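Local coordinates for S-layer domain-containing protein (Ruminiclostridium thermocellum ATCC 27405, PDB 4QVS) that is of unknown function but belongs to the concanavalin A-like lectin/glucanase superfamily and is probably associated with the bacterial surface layer, at residues A[13-16]-A[17-20]; A[40-44]-A[45-49]. One frame throughout, in Å; residues are numbered along the deposited sequence.

Overall arrangement
Both interactions are local and lie near the N-terminal end of the fold, on the same side of the chain's centre. After strand 7-9 the chain passes M10 and D12, two ligands of a sodium ion. It then makes the turn of interaction 1, within the loop that leads to strand 21-22. Strand 32-35 follows. Interaction 2 then closes the hairpin of strands 40-42 and 47-52, whose N45 and N47 bind the same ion. The two contacts come in series and neither nest nor cross. The centres of interaction 1 and interaction 2 are about 15 Å apart, and the two do not touch. The sodium ion ties the chain just before interaction 1 to the hairpin.

Interaction 1. Residues A[13-16]-A[17-20]; sequences EAVE and GSTN
A14 faces the returning chain with its methyl group. Its CB lies 3.7 Å from O of S18, and 3.9 Å from the carbonyl carbon C of T19. The touch is van der Waals contact of a methyl with peptide groups. Here the chain before the turn runs beside the chain after it. The side chain of A14 is about 12 Å from a bound sodium ion.

V15 makes the polar part of the contact through its carbonyl. V15 O accepts two bonds from S18: one from the backbone N at 3.1 Å, with an N-H...O angle of 143°, and one from the hydroxyl OG at 3.0 Å. Both donors come from the same face of the carbonyl group and are tilted out of its plane. The S18 hydroxyl is set between its own N and its carbonyl carbon (chi1 77°), which turns OG back to the oxygen that N also reaches. OG also meets the methyl CG2 of V15 at 3.4 Å. Residues V15 to S18 form a type II beta turn, in the loop between strands 7-9 and 21-22. The same OG has a weak hydrogen bond with N of E21, and the backbones of V15 and E21 are hydrogen-bonded. The V15 side chain also touches K23 and N31.

E16 is the second residue of the turn. Its CB points away from the following residues, but the chain bends at chi2 (-81°) and brings the carboxylate back beside G17. OE1 is close to G17 N, yet the angle is too poor for a hydrogen bond. G17 takes the third turn position with a positive phi. Having no side chain, it leaves room for the carbonyl oxygen of E16.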
loop_
_atom_site.group_PDB
_atom_site.type_symbol
_atom_site.label_atom_id
_atom_site.label_comp_id
_atom_site.label_asym_id
_atom_site.label_seq_id
_atom_site.Cartn_x
_atom_site.Cartn_y
_atom_site.Cartn_z
ATOM N N GLU A 13 9.947 -27.624 -14.845
ATOM C CA GLU A 13 9.924 -29.048 -15.077
ATOM C C GLU A 13 10.894 -29.750 -14.152
ATOM O O GLU A 13 12.040 -29.333 -14.033
ATOM C CB GLU A 13 10.364 -29.289 -16.515
ATOM C CG GLU A 13 10.133 -30.699 -17.010
ATOM C CD GLU A 13 10.500 -30.818 -18.472
ATOM O OE1 GLU A 13 11.657 -30.487 -18.804
ATOM O OE2 GLU A 13 9.642 -31.226 -19.292
ATOM N N ALA A 14 10.429 -30.823 -13.518
ATOM C CA ALA A 14 11.236 -31.594 -12.581
ATOM C C ALA A 14 12.459 -32.145 -13.275
ATOM O O ALA A 14 12.429 -32.434 -14.479
ATOM C CB ALA A 14 10.425 -32.736 -11.984
ATOM N N VAL A 15 13.554 -32.274 -12.539
ATOM C CA VAL A 15 14.714 -32.874 -13.155
ATOM C C VAL A 15 14.470 -34.366 -13.410
ATOM O O VAL A 15 13.755 -35.055 -12.676
ATOM C CB VAL A 15 15.988 -32.710 -12.331
ATOM C CG1 VAL A 15 16.347 -31.240 -12.191
ATOM C CG2 VAL A 15 15.848 -33.405 -10.996
ATOM N N GLU A 16 15.097 -34.842 -14.465
ATOM C CA GLU A 16 15.000 -36.225 -14.901
ATOM C C GLU A 16 15.309 -37.110 -13.681
ATOM O O GLU A 16 16.197 -36.798 -12.891
ATOM C CB GLU A 16 16.026 -36.417 -16.030
ATOM C CG GLU A 16 15.614 -37.307 -17.189
ATOM C CD GLU A 16 15.764 -38.781 -16.909
ATOM O OE1 GLU A 16 15.808 -39.186 -15.728
ATOM O OE2 GLU A 16 15.848 -39.539 -17.893
ATOM N N GLY A 17 14.569 -38.192 -13.500
ATOM C CA GLY A 17 14.838 -39.096 -12.380
ATOM C C GLY A 17 14.049 -38.768 -11.135
ATOM O O GLY A 17 14.092 -39.505 -10.148
ATOM N N SER A 18 13.306 -37.673 -11.167
ATOM C CA SER A 18 12.496 -37.322 -10.022
ATOM C C SER A 18 11.219 -36.699 -10.456
ATOM O O SER A 18 11.026 -36.322 -11.609
ATOM C CB SER A 18 13.198 -36.304 -9.131
ATOM O OG SER A 18 13.124 -35.008 -9.712
ATOM N N THR A 19 10.389 -36.515 -9.451
ATOM C CA THR A 19 9.092 -35.951 -9.571
ATOM C C THR A 19 8.963 -34.586 -8.873
ATOM O O THR A 19 7.998 -33.861 -9.086
ATOM C CB THR A 19 8.147 -36.968 -8.910
ATOM O OG1 THR A 19 8.670 -37.350 -7.619
ATOM C CG2 THR A 19 8.101 -38.231 -9.757
ATOM N N ASN A 20 9.948 -34.198 -8.078
ATOM C CA ASN A 20 9.815 -32.999 -7.273
ATOM C C ASN A 20 11.047 -32.155 -7.151
ATOM O O ASN A 20 11.081 -31.274 -6.310
ATOM C CB ASN A 20 9.364 -33.400 -5.861
ATOM C CG ASN A 20 10.316 -34.400 -5.215
ATOM O OD1 ASN A 20 11.277 -34.859 -5.830
ATOM N ND2 ASN A 20 10.023 -34.769 -3.998
#

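Interaction 2. Residues A[40-44]-A[45-49]; sequences VVPGL and NGNSV. With NA (sodium ion), chain C.
V41 and S48 pair through two backbone hydrogen bonds. V41 N donates to S48 O at 3.0 Å, and S48 N donates to V41 O at 2.9 Å. They are an antiparallel hydrogen-bonded pair. P42 and N47 form the next, non-hydrogen-bonded pair, where the N47 CA-H points to V41 O at 3.3 Å. Beyond them, G43 N donates to G46 O at 3.0 Å in a nearly straight bond of 173°. This bond spans the loop of the beta hairpin, with L44 and N45 between its ends. G46 passes the loop with a positive phi.

One side-chain oxygen also reaches across the loop. S48 OG stands anti to its carbonyl carbon (chi1 -50°) and leans over G43, which has no side chain in its way. There it receives a weak hydrogen bond from L44 N. Its stronger partner is the carboxylate of D202 of the second subunit.

Apolar contact is slight. V40 CG2 meets N47 CB at 4.0 Å, the two side chains crossing at about a right angle. V40 CG1 lies 4.3 Å from V49 CG2.

From this stretch the sodium ion takes two backbone oxygens, N45 O at 2.4 Å and N47 O at 2.1 Å, so the ion bridges the carbonyls on either side of G46. Water 1 is a further ligand. O of M10 and OD1 of D12, both of the same chain, and OD2 of D202 of the second subunit also bind the ion.

Within the chain the hairpin is a two-stranded sheet of 40-42 and 47-52. V49 pairs antiparallel with a strand of the second subunit, so the sheet runs on across the interface. From that subunit, M200 packs on V41, I201 on S48 and W136 on L44.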
loop_
_atom_site.group_PDB
_atom_site.type_symbol
_atom_site.label_atom_id
_atom_site.label_comp_id
_atom_site.label_asym_id
_atom_site.label_seq_id
_atom_site.Cartn_x
_atom_site.Cartn_y
_atom_site.Cartn_z
ATOM N N VAL A 40 3.926 -28.859 -10.322
ATOM C CA VAL A 40 3.977 -27.536 -10.973
ATOM C C VAL A 40 2.854 -27.466 -12.004
ATOM O O VAL A 40 2.465 -28.485 -12.558
ATOM C CB VAL A 40 5.347 -27.176 -11.598
ATOM C CG1 VAL A 40 6.393 -27.038 -10.502
ATOM C CG2 VAL A 40 5.789 -28.174 -12.667
ATOM N N VAL A 41 2.333 -26.280 -12.255
ATOM C CA VAL A 41 1.192 -26.148 -13.183
ATOM C C VAL A 41 1.311 -24.872 -14.012
ATOM O O VAL A 41 2.120 -24.005 -13.652
ATOM C CB VAL A 41 -0.134 -26.152 -12.389
ATOM C CG1 VAL A 41 -0.340 -27.461 -11.608
ATOM C CG2 VAL A 41 -0.185 -24.980 -11.432
ATOM N N PRO A 42 0.521 -24.747 -15.128
ATOM C CA PRO A 42 0.647 -23.525 -15.918
ATOM C C PRO A 42 0.592 -22.311 -15.019
ATOM O O PRO A 42 -0.289 -22.239 -14.174
ATOM C CB PRO A 42 -0.591 -23.575 -16.845
ATOM C CG PRO A 42 -0.809 -25.042 -17.068
ATOM C CD PRO A 42 -0.216 -25.786 -15.873
ATOM N N GLY A 43 1.540 -21.391 -15.160
ATOM C CA GLY A 43 1.514 -20.162 -14.365
ATOM C C GLY A 43 1.971 -18.935 -15.137
ATOM O O GLY A 43 1.581 -18.721 -16.298
ATOM N N LEU A 44 2.808 -18.120 -14.502
ATOM C CA LEU A 44 3.284 -16.886 -15.143
ATOM C C LEU A 44 4.258 -17.144 -16.302
ATOM O O LEU A 44 3.999 -16.691 -17.417
ATOM C CB LEU A 44 3.941 -15.956 -14.122
ATOM C CG LEU A 44 4.274 -14.563 -14.653
ATOM C CD1 LEU A 44 3.041 -13.669 -14.677
ATOM C CD2 LEU A 44 5.348 -13.941 -13.799
ATOM N N ASN A 45 5.378 -17.829 -16.037
ATOM C CA ASN A 45 6.372 -18.141 -17.085
ATOM C C ASN A 45 6.559 -19.620 -17.198
ATOM O O ASN A 45 7.402 -20.192 -16.508
ATOM C CB ASN A 45 7.730 -17.428 -16.877
ATOM C CG ASN A 45 7.801 -16.077 -17.591
ATOM O OD1 ASN A 45 6.777 -15.462 -17.909
ATOM N ND2 ASN A 45 9.020 -15.621 -17.867
ATOM N N GLY A 46 5.776 -20.215 -18.096
ATOM C CA GLY A 46 5.770 -21.647 -18.322
ATOM C C GLY A 46 4.966 -22.234 -17.188
ATOM O O GLY A 46 3.747 -22.074 -17.112
ATOM N N ASN A 47 5.652 -22.915 -16.292
ATOM C CA ASN A 47 5.005 -23.455 -15.118
ATOM C C ASN A 47 5.491 -22.735 -13.889
ATOM O O ASN A 47 6.533 -22.035 -13.915
ATOM C CB ASN A 47 5.203 -24.960 -15.008
ATOM C CG ASN A 47 4.318 -25.729 -15.978
ATOM O OD1 ASN A 47 3.119 -25.487 -16.067
ATOM N ND2 ASN A 47 4.901 -26.691 -16.674
ATOM N N SER A 48 4.690 -22.909 -12.840
ATOM C CA SER A 48 4.844 -22.269 -11.545
ATOM C C SER A 48 4.437 -23.234 -10.409
ATOM O O SER A 48 3.590 -24.118 -10.577
ATOM C CB SER A 48 3.906 -21.033 -11.486
ATOM O OG SER A 48 4.037 -20.189 -12.633
ATOM N N VAL A 49 5.051 -23.061 -9.243
ATOM C CA VAL A 49 4.670 -23.837 -8.053
ATOM C C VAL A 49 3.308 -23.379 -7.551
ATOM O O VAL A 49 3.062 -22.181 -7.480
ATOM C CB VAL A 49 5.698 -23.617 -6.909
ATOM C CG1 VAL A 49 5.143 -23.997 -5.548
ATOM C CG2 VAL A 49 6.970 -24.370 -7.214
HETATM NA NA NA C . 8.235 -20.792 -14.361
HETATM O O HOH W 1 9.717 -19.653 -15.132
#